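Local coordinates for protein sulfate adenylyltransferase (Allochromatium vinosum, PDB 4DNX) that catalyses the reaction of sulfate with ATP to give adenosine 5'-phosphosulfate and diphosphate, at residues T200-K213 / R243-F255. Numbering follows the deposited sequence.
Sequences TRNPMHRAHEELCK and RDAAIRTMAELYF
Lys213, its CG anti to the carbonyl carbon (chi1 -70°) and its chain extended beyond, runs over one face of the Phe255 ring to the end of helix 240-254. Its CE sits above the ring centre, 3.7 Å from the centroid in a CH-pi contact, and the ammonium adds a cation-pi contact to the same face. NZ then donates to Tyr254 O at 2.8 Å, from above the carbonyl plane, and forms a salt bridge at 2.8 Å to Glu209 OE2, on its anti lone pair. Arg380 pairs with that same oxygen. A methionine in place of Lys213 would probably leave Tyr254 O without this donor and Glu209 with one cation fewer. CB of Glu209 and CB of Met204 each lie 3.8 Å from Met250 SD, whose methyl turns onto the end of Met204. These residues belong to the Rossmann-like domain: the loop after strand 195-200 of its parallel sheet leads through Met204 into helix 206-219, while helix 240-254 connects the neighbouring strand 223-230 to strand 260-266, with Ile247 of the helix and Phe255 just after it touching the latter. Along the loop, Pro203 CB meets Ala246 CB at 4.0 Å; at the end of the strand, the methyls Thr200 CG2 and Ile247 CD1 approach tip to tip. CG of Arg243, anti to the backbone N, packs against Pro203, and bends at chi2 and chi3 (-144° and 15°) then turn the guanidinium so that NH1 donates to Arg201 O at 2.9 Å. The oxygen lies in the guanidinium plane, although NH1 stands above the plane of the carbonyl.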
ATOM      1  N   THR A 200      14.577   7.465  -7.511  1.00 14.84           N
ATOM      2  CA  THR A 200      15.232   6.648  -8.549  1.00 17.08           C
ATOM      3  C   THR A 200      14.190   5.907  -9.354  1.00 16.86           C
ATOM      4  O   THR A 200      13.081   5.755  -8.890  1.00 17.05           O
ATOM      5  CB  THR A 200      16.230   5.623  -7.947  1.00 18.99           C
ATOM      6  OG1 THR A 200      16.997   5.047  -9.026  1.00 22.22           O
ATOM      7  CG2 THR A 200      15.507   4.547  -7.155  1.00 19.64           C
ATOM      8  N   ARG A 201      14.532   5.491 -10.589  1.00 18.63           N
ATOM      9  CA  ARG A 201      13.633   4.555 -11.271  1.00 21.86           C
ATOM     10  C   ARG A 201      14.317   3.253 -11.628  1.00 24.97           C
ATOM     11  O   ARG A 201      13.685   2.331 -12.170  1.00 31.67           O
ATOM     12  CB  ARG A 201      12.911   5.174 -12.492  1.00 29.04           C
ATOM     13  CG  ARG A 201      13.788   5.679 -13.563  1.00 34.51           C
ATOM     14  CD  ARG A 201      12.937   6.344 -14.668  1.00 42.20           C
ATOM     15  NE  ARG A 201      13.791   7.014 -15.650  1.00 51.77           N
ATOM     16  CZ  ARG A 201      14.317   8.234 -15.504  1.00 61.41           C
ATOM     17  NH1 ARG A 201      14.082   8.955 -14.411  1.00 62.27           N
ATOM     18  NH2 ARG A 201      15.082   8.746 -16.462  1.00 65.48           N
ATOM     19  N   ASN A 202      15.614   3.171 -11.344  1.00 22.12           N
ATOM     20  CA  ASN A 202      16.307   1.913 -11.547  1.00 21.19           C
ATOM     21  C   ASN A 202      17.060   1.385 -10.305  1.00 19.63           C
ATOM     22  O   ASN A 202      17.065   2.062  -9.261  1.00 17.59           O
ATOM     23  CB  ASN A 202      17.150   1.960 -12.820  1.00 27.94           C
ATOM     24  CG  ASN A 202      16.291   1.715 -14.055  1.00 30.56           C
ATOM     25  OD1 ASN A 202      15.505   0.717 -14.135  1.00 29.58           O
ATOM     26  ND2 ASN A 202      16.350   2.650 -14.974  1.00 30.60           N
ATOM     27  N   PRO A 203      17.611   0.167 -10.391  1.00 18.82           N
ATOM     28  CA  PRO A 203      18.411  -0.373  -9.280  1.00 17.21           C
ATOM     29  C   PRO A 203      19.510   0.559  -8.823  1.00 17.47           C
ATOM     30  O   PRO A 203      20.076   1.318  -9.625  1.00 17.73           O
ATOM     31  CB  PRO A 203      19.004  -1.660  -9.843  1.00 19.35           C
ATOM     32  CG  PRO A 203      17.986  -2.086 -10.910  1.00 20.13           C
ATOM     33  CD  PRO A 203      17.609  -0.753 -11.545  1.00 19.92           C
ATOM     34  N   MET A 204      19.814   0.505  -7.532  1.00 14.94           N
ATOM     35  CA  MET A 204      20.833   1.389  -6.980  1.00 14.84           C
ATOM     36  C   MET A 204      22.113   0.573  -6.781  1.00 15.52           C
ATOM     37  O   MET A 204      22.112  -0.427  -6.063  1.00 16.24           O
ATOM     38  CB  MET A 204      20.335   1.951  -5.652  1.00 15.13           C
ATOM     39  CG  MET A 204      19.234   3.009  -5.847  1.00 14.99           C
ATOM     40  SD  MET A 204      18.488   3.382  -4.254  1.00 18.02           S
ATOM     41  CE  MET A 204      19.884   4.139  -3.388  1.00 19.03           C
ATOM     42  N   HIS A 205      23.181   0.970  -7.481  1.00 15.59           N
ATOM     43  CA  HIS A 205      24.487   0.390  -7.253  1.00 15.84           C
ATOM     44  C   HIS A 205      25.246   1.186  -6.200  1.00 16.42           C
ATOM     45  O   HIS A 205      24.648   2.036  -5.500  1.00 15.30           O
ATOM     46  CB  HIS A 205      25.206   0.220  -8.601  1.00 17.10           C
ATOM     47  CG  HIS A 205      24.522  -0.801  -9.438  1.00 18.32           C
ATOM     48  ND1 HIS A 205      24.580  -2.146  -9.148  1.00 19.75           N
ATOM     49  CD2 HIS A 205      23.642  -0.668 -10.459  1.00 18.95           C
ATOM     50  CE1 HIS A 205      23.817  -2.810  -9.999  1.00 20.50           C
ATOM     51  NE2 HIS A 205      23.251  -1.935 -10.816  1.00 19.62           N
ATOM     52  N   ARG A 206      26.510   0.847  -6.001  1.00 16.96           N
ATOM     53  CA  ARG A 206      27.226   1.386  -4.849  1.00 19.18           C
ATOM     54  C   ARG A 206      27.326   2.892  -4.826  1.00 19.05           C
ATOM     55  O   ARG A 206      27.362   3.495  -3.737  1.00 18.10           O
ATOM     56  CB  ARG A 206      28.594   0.712  -4.674  1.00 21.84           C
ATOM     57  CG  ARG A 206      28.544  -0.154  -3.459  1.00 26.01           C
ATOM     58  CD  ARG A 206      29.901  -0.731  -3.115  1.00 27.98           C
ATOM     59  NE  ARG A 206      30.665   0.243  -2.342  1.00 32.28           N
ATOM     60  CZ  ARG A 206      31.892   0.024  -1.875  1.00 36.89           C
ATOM     61  NH1 ARG A 206      32.499  -1.129  -2.117  1.00 35.68           N
ATOM     62  NH2 ARG A 206      32.521   0.967  -1.186  1.00 37.17           N
ATOM     63  N   ALA A 207      27.368   3.516  -6.006  1.00 19.74           N
ATOM     64  CA  ALA A 207      27.495   4.983  -6.072  1.00 20.58           C
ATOM     65  C   ALA A 207      26.269   5.666  -5.470  1.00 19.41           C
ATOM     66  O   ALA A 207      26.398   6.639  -4.712  1.00 19.55           O
ATOM     67  CB  ALA A 207      27.705   5.432  -7.517  1.00 22.02           C
ATOM     68  N   HIS A 208      25.091   5.159  -5.824  1.00 17.94           N
ATOM     69  CA  HIS A 208      23.833   5.772  -5.358  1.00 18.05           C
ATOM     70  C   HIS A 208      23.575   5.406  -3.933  1.00 17.77           C
ATOM     71  O   HIS A 208      23.075   6.231  -3.165  1.00 15.25           O
ATOM     72  CB  HIS A 208      22.664   5.378  -6.265  1.00 20.71           C
ATOM     73  CG  HIS A 208      22.656   6.148  -7.552  1.00 27.53           C
ATOM     74  ND1 HIS A 208      22.007   5.712  -8.684  1.00 36.42           N
ATOM     75  CD2 HIS A 208      23.240   7.328  -7.882  1.00 32.92           C
ATOM     76  CE1 HIS A 208      22.203   6.580  -9.664  1.00 38.06           C
ATOM     77  NE2 HIS A 208      22.945   7.572  -9.202  1.00 36.06           N
ATOM     78  N   GLU A 209      23.979   4.187  -3.558  1.00 18.26           N
ATOM     79  CA  GLU A 209      23.843   3.720  -2.176  1.00 16.60           C
ATOM     80  C   GLU A 209      24.668   4.625  -1.254  1.00 17.69           C
ATOM     81  O   GLU A 209      24.181   5.107  -0.201  1.00 16.64           O
ATOM     82  CB  GLU A 209      24.361   2.279  -2.090  1.00 17.27           C
ATOM     83  CG  GLU A 209      24.514   1.751  -0.683  1.00 17.65           C
ATOM     84  CD  GLU A 209      25.310   0.447  -0.599  1.00 20.73           C
ATOM     85  OE1 GLU A 209      25.364  -0.375  -1.583  1.00 19.95           O
ATOM     86  OE2 GLU A 209      25.904   0.243   0.477  1.00 21.57           O
ATOM     87  N   GLU A 210      25.912   4.855  -1.659  1.00 17.08           N
ATOM     88  CA  GLU A 210      26.820   5.671  -0.865  1.00 19.56           C
ATOM     89  C   GLU A 210      26.417   7.147  -0.866  1.00 17.94           C
ATOM     90  O   GLU A 210      26.652   7.846   0.105  1.00 18.23           O
ATOM     91  CB  GLU A 210      28.270   5.474  -1.347  1.00 22.23           C
ATOM     92  CG  GLU A 210      28.787   4.014  -1.170  1.00 29.28           C
ATOM     93  CD  GLU A 210      28.838   3.549   0.283  1.00 35.62           C
ATOM     94  OE1 GLU A 210      28.780   2.310   0.483  1.00 44.71           O
ATOM     95  OE2 GLU A 210      28.948   4.402   1.209  1.00 35.41           O
ATOM     96  N   LEU A 211      25.789   7.628  -1.947  1.00 17.20           N
ATOM     97  CA  LEU A 211      25.301   8.990  -1.970  1.00 18.23           C
ATOM     98  C   LEU A 211      24.229   9.188  -0.913  1.00 16.39           C
ATOM     99  O   LEU A 211      24.264  10.193  -0.201  1.00 17.63           O
ATOM    100  CB  LEU A 211      24.689   9.316  -3.321  1.00 21.03           C
ATOM    101  CG  LEU A 211      24.266  10.760  -3.509  1.00 23.28           C
ATOM    102  CD1 LEU A 211      25.489  11.674  -3.354  1.00 28.34           C
ATOM    103  CD2 LEU A 211      23.681  10.858  -4.897  1.00 26.52           C
ATOM    104  N   CYS A 212      23.316   8.216  -0.799  1.00 14.99           N
ATOM    105  CA  CYS A 212      22.280   8.263   0.266  1.00 14.24           C
ATOM    106  C   CYS A 212      22.937   8.283   1.642  1.00 15.47           C
ATOM    107  O   CYS A 212      22.548   9.088   2.503  1.00 15.05           O
ATOM    108  CB  CYS A 212      21.321   7.080   0.158  1.00 14.72           C
ATOM    109  SG  CYS A 212      20.193   7.252  -1.235  1.00 16.64           S
ATOM    110  N   LYS A 213      23.956   7.444   1.836  1.00 14.88           N
ATOM    111  CA  LYS A 213      24.661   7.374   3.142  1.00 15.45           C
ATOM    112  C   LYS A 213      25.416   8.649   3.474  1.00 16.22           C
ATOM    113  O   LYS A 213      25.373   9.103   4.645  1.00 16.15           O
ATOM    114  CB  LYS A 213      25.588   6.141   3.172  1.00 15.92           C
ATOM    115  CG  LYS A 213      24.772   4.860   3.223  1.00 16.42           C
ATOM    116  CD  LYS A 213      25.669   3.614   3.137  1.00 18.41           C
ATOM    117  CE  LYS A 213      24.904   2.352   3.390  1.00 18.22           C
ATOM    118  NZ  LYS A 213      25.899   1.219   3.144  1.00 21.55           N
ATOM    119  N   ARG A 243      13.754  -4.830 -10.226  1.00 16.81           N
ATOM    120  CA  ARG A 243      14.216  -3.565  -9.660  1.00 17.46           C
ATOM    121  C   ARG A 243      13.971  -3.567  -8.150  1.00 17.38           C
ATOM    122  O   ARG A 243      14.865  -3.220  -7.358  1.00 14.85           O
ATOM    123  CB  ARG A 243      13.465  -2.359 -10.287  1.00 19.55           C
ATOM    124  CG  ARG A 243      14.120  -1.046  -9.910  1.00 23.85           C
ATOM    125  CD  ARG A 243      13.203   0.143  -9.680  1.00 31.72           C
ATOM    126  NE  ARG A 243      11.774  -0.164  -9.501  1.00 32.28           N
ATOM    127  CZ  ARG A 243      10.815   0.432 -10.199  1.00 33.70           C
ATOM    128  NH1 ARG A 243      11.152   1.324 -11.122  1.00 34.28           N
ATOM    129  NH2 ARG A 243       9.528   0.131  -9.983  1.00 31.27           N
ATOM    130  N   ASP A 244      12.763  -4.007  -7.769  1.00 17.49           N
ATOM    131  CA  ASP A 244      12.378  -4.027  -6.349  1.00 19.70           C
ATOM    132  C   ASP A 244      13.274  -4.974  -5.565  1.00 17.39           C
ATOM    133  O   ASP A 244      13.757  -4.604  -4.490  1.00 18.35           O
ATOM    134  CB  ASP A 244      10.923  -4.502  -6.211  1.00 22.68           C
ATOM    135  CG  ASP A 244       9.915  -3.442  -6.619  1.00 31.19           C
ATOM    136  OD1 ASP A 244      10.300  -2.297  -6.971  1.00 28.88           O
ATOM    137  OD2 ASP A 244       8.696  -3.776  -6.570  1.00 38.00           O
ATOM    138  N   ALA A 245      13.489  -6.190  -6.084  1.00 15.94           N
ATOM    139  CA  ALA A 245      14.367  -7.155  -5.396  1.00 15.97           C
ATOM    140  C   ALA A 245      15.775  -6.574  -5.195  1.00 16.47           C
ATOM    141  O   ALA A 245      16.380  -6.739  -4.129  1.00 16.11           O
ATOM    142  CB  ALA A 245      14.466  -8.442  -6.181  1.00 16.91           C
ATOM    143  N   ALA A 246      16.318  -5.917  -6.234  1.00 15.49           N
ATOM    144  CA  ALA A 246      17.664  -5.314  -6.101  1.00 14.96           C
ATOM    145  C   ALA A 246      17.736  -4.227  -5.023  1.00 14.22           C
ATOM    146  O   ALA A 246      18.678  -4.206  -4.220  1.00 14.38           O
ATOM    147  CB  ALA A 246      18.145  -4.746  -7.475  1.00 14.98           C
ATOM    148  N   ILE A 247      16.732  -3.339  -4.986  1.00 13.51           N
ATOM    149  CA  ILE A 247      16.713  -2.221  -4.030  1.00 13.97           C
ATOM    150  C   ILE A 247      16.505  -2.767  -2.622  1.00 14.05           C
ATOM    151  O   ILE A 247      17.180  -2.324  -1.664  1.00 13.46           O
ATOM    152  CB  ILE A 247      15.651  -1.139  -4.406  1.00 14.95           C
ATOM    153  CG1 ILE A 247      16.161  -0.405  -5.667  1.00 16.06           C
ATOM    154  CG2 ILE A 247      15.452  -0.077  -3.245  1.00 17.23           C
ATOM    155  CD1 ILE A 247      15.225   0.574  -6.235  1.00 21.32           C
ATOM    156  N   ARG A 248      15.591  -3.738  -2.497  1.00 14.11           N
ATOM    157  CA  ARG A 248      15.277  -4.295  -1.158  1.00 15.42           C
ATOM    158  C   ARG A 248      16.440  -5.091  -0.617  1.00 15.99           C
ATOM    159  O   ARG A 248      16.700  -5.073   0.600  1.00 16.37           O
ATOM    160  CB  ARG A 248      14.035  -5.163  -1.184  1.00 16.96           C
ATOM    161  CG  ARG A 248      12.773  -4.330  -1.334  1.00 18.76           C
ATOM    162  CD  ARG A 248      11.589  -5.285  -1.288  1.00 23.47           C
ATOM    163  NE  ARG A 248      10.334  -4.711  -1.802  1.00 22.63           N
ATOM    164  CZ  ARG A 248       9.562  -3.847  -1.141  1.00 28.31           C
ATOM    165  NH1 ARG A 248       9.915  -3.385   0.058  1.00 27.74           N
ATOM    166  NH2 ARG A 248       8.417  -3.442  -1.687  1.00 28.62           N
ATOM    167  N   THR A 249      17.162  -5.776  -1.510  1.00 14.64           N
ATOM    168  CA  THR A 249      18.338  -6.545  -1.065  1.00 17.00           C
ATOM    169  C   THR A 249      19.456  -5.616  -0.573  1.00 16.56           C
ATOM    170  O   THR A 249      20.133  -5.924   0.418  1.00 16.97           O
ATOM    171  CB  THR A 249      18.846  -7.482  -2.184  1.00 18.17           C
ATOM    172  OG1 THR A 249      17.804  -8.393  -2.521  1.00 20.98           O
ATOM    173  CG2 THR A 249      20.060  -8.310  -1.717  1.00 19.50           C
ATOM    174  N   MET A 250      19.679  -4.520  -1.288  1.00 15.40           N
ATOM    175  CA  MET A 250      20.644  -3.503  -0.860  1.00 16.04           C
ATOM    176  C   MET A 250      20.250  -2.981   0.529  1.00 16.31           C
ATOM    177  O   MET A 250      21.076  -2.921   1.454  1.00 15.83           O
ATOM    178  CB  MET A 250      20.713  -2.366  -1.882  1.00 15.83           C
ATOM    179  CG  MET A 250      21.448  -1.143  -1.338  1.00 17.14           C
ATOM    180  SD  MET A 250      21.084   0.369  -2.236  1.00 18.02           S
ATOM    181  CE  MET A 250      19.442   0.669  -1.519  1.00 18.16           C
ATOM    182  N   ALA A 251      18.984  -2.645   0.684  1.00 15.47           N
ATOM    183  CA  ALA A 251      18.493  -2.075   1.954  1.00 17.14           C
ATOM    184  C   ALA A 251      18.720  -3.016   3.138  1.00 19.18           C
ATOM    185  O   ALA A 251      19.209  -2.615   4.220  1.00 23.02           O
ATOM    186  CB  ALA A 251      16.993  -1.713   1.790  1.00 15.96           C
ATOM    187  N   GLU A 252      18.372  -4.278   2.940  1.00 19.17           N
ATOM    188  CA  GLU A 252      18.441  -5.291   4.008  1.00 21.84           C
ATOM    189  C   GLU A 252      19.844  -5.639   4.428  1.00 23.17           C
ATOM    190  O   GLU A 252      20.102  -5.830   5.626  1.00 24.31           O
ATOM    191  CB  GLU A 252      17.698  -6.550   3.573  1.00 26.67           C
ATOM    192  CG  GLU A 252      16.253  -6.533   4.060  1.00 40.05           C
ATOM    193  CD  GLU A 252      15.271  -6.017   3.022  1.00 49.99           C
ATOM    194  OE1 GLU A 252      14.674  -6.886   2.343  1.00 57.84           O
ATOM    195  OE2 GLU A 252      15.078  -4.772   2.888  1.00 51.26           O
ATOM    196  N   LEU A 253      20.755  -5.735   3.459  1.00 20.96           N
ATOM    197  CA  LEU A 253      22.083  -6.273   3.734  1.00 20.44           C
ATOM    198  C   LEU A 253      23.146  -5.195   4.039  1.00 21.94           C
ATOM    199  O   LEU A 253      24.139  -5.476   4.728  1.00 23.55           O
ATOM    200  CB  LEU A 253      22.567  -7.167   2.576  1.00 20.33           C
ATOM    201  CG  LEU A 253      21.730  -8.416   2.237  1.00 20.71           C
ATOM    202  CD1 LEU A 253      22.349  -9.179   1.075  1.00 20.71           C
ATOM    203  CD2 LEU A 253      21.557  -9.365   3.461  1.00 21.29           C
ATOM    204  N   TYR A 254      22.948  -3.972   3.547  1.00 19.59           N
ATOM    205  CA  TYR A 254      24.010  -2.962   3.591  1.00 19.31           C
ATOM    206  C   TYR A 254      23.637  -1.685   4.372  1.00 18.36           C
ATOM    207  O   TYR A 254      24.472  -0.782   4.552  1.00 19.66           O
ATOM    208  CB  TYR A 254      24.520  -2.664   2.175  1.00 18.91           C
ATOM    209  CG  TYR A 254      25.213  -3.870   1.535  1.00 19.45           C
ATOM    210  CD1 TYR A 254      26.555  -4.159   1.833  1.00 23.04           C
ATOM    211  CD2 TYR A 254      24.522  -4.748   0.722  1.00 19.85           C
ATOM    212  CE1 TYR A 254      27.201  -5.256   1.264  1.00 23.02           C
ATOM    213  CE2 TYR A 254      25.132  -5.856   0.157  1.00 20.17           C
ATOM    214  CZ  TYR A 254      26.473  -6.108   0.433  1.00 21.90           C
ATOM    215  OH  TYR A 254      27.109  -7.195  -0.120  1.00 22.27           O
ATOM    216  N   PHE A 255      22.387  -1.587   4.821  1.00 16.27           N
ATOM    217  CA  PHE A 255      22.025  -0.470   5.693  1.00 15.89           C
ATOM    218  C   PHE A 255      21.748  -0.962   7.113  1.00 15.72           C
ATOM    219  O   PHE A 255      21.363  -2.112   7.282  1.00 16.05           O
ATOM    220  CB  PHE A 255      20.772   0.218   5.158  1.00 15.17           C
ATOM    221  CG  PHE A 255      21.038   1.163   3.998  1.00 15.34           C
ATOM    222  CD1 PHE A 255      21.286   0.660   2.692  1.00 15.43           C
ATOM    223  CD2 PHE A 255      20.993   2.554   4.192  1.00 14.29           C
ATOM    224  CE1 PHE A 255      21.509   1.559   1.614  1.00 16.30           C
ATOM    225  CE2 PHE A 255      21.196   3.466   3.108  1.00 16.23           C
ATOM    226  CZ  PHE A 255      21.457   2.955   1.817  1.00 15.30           C
TER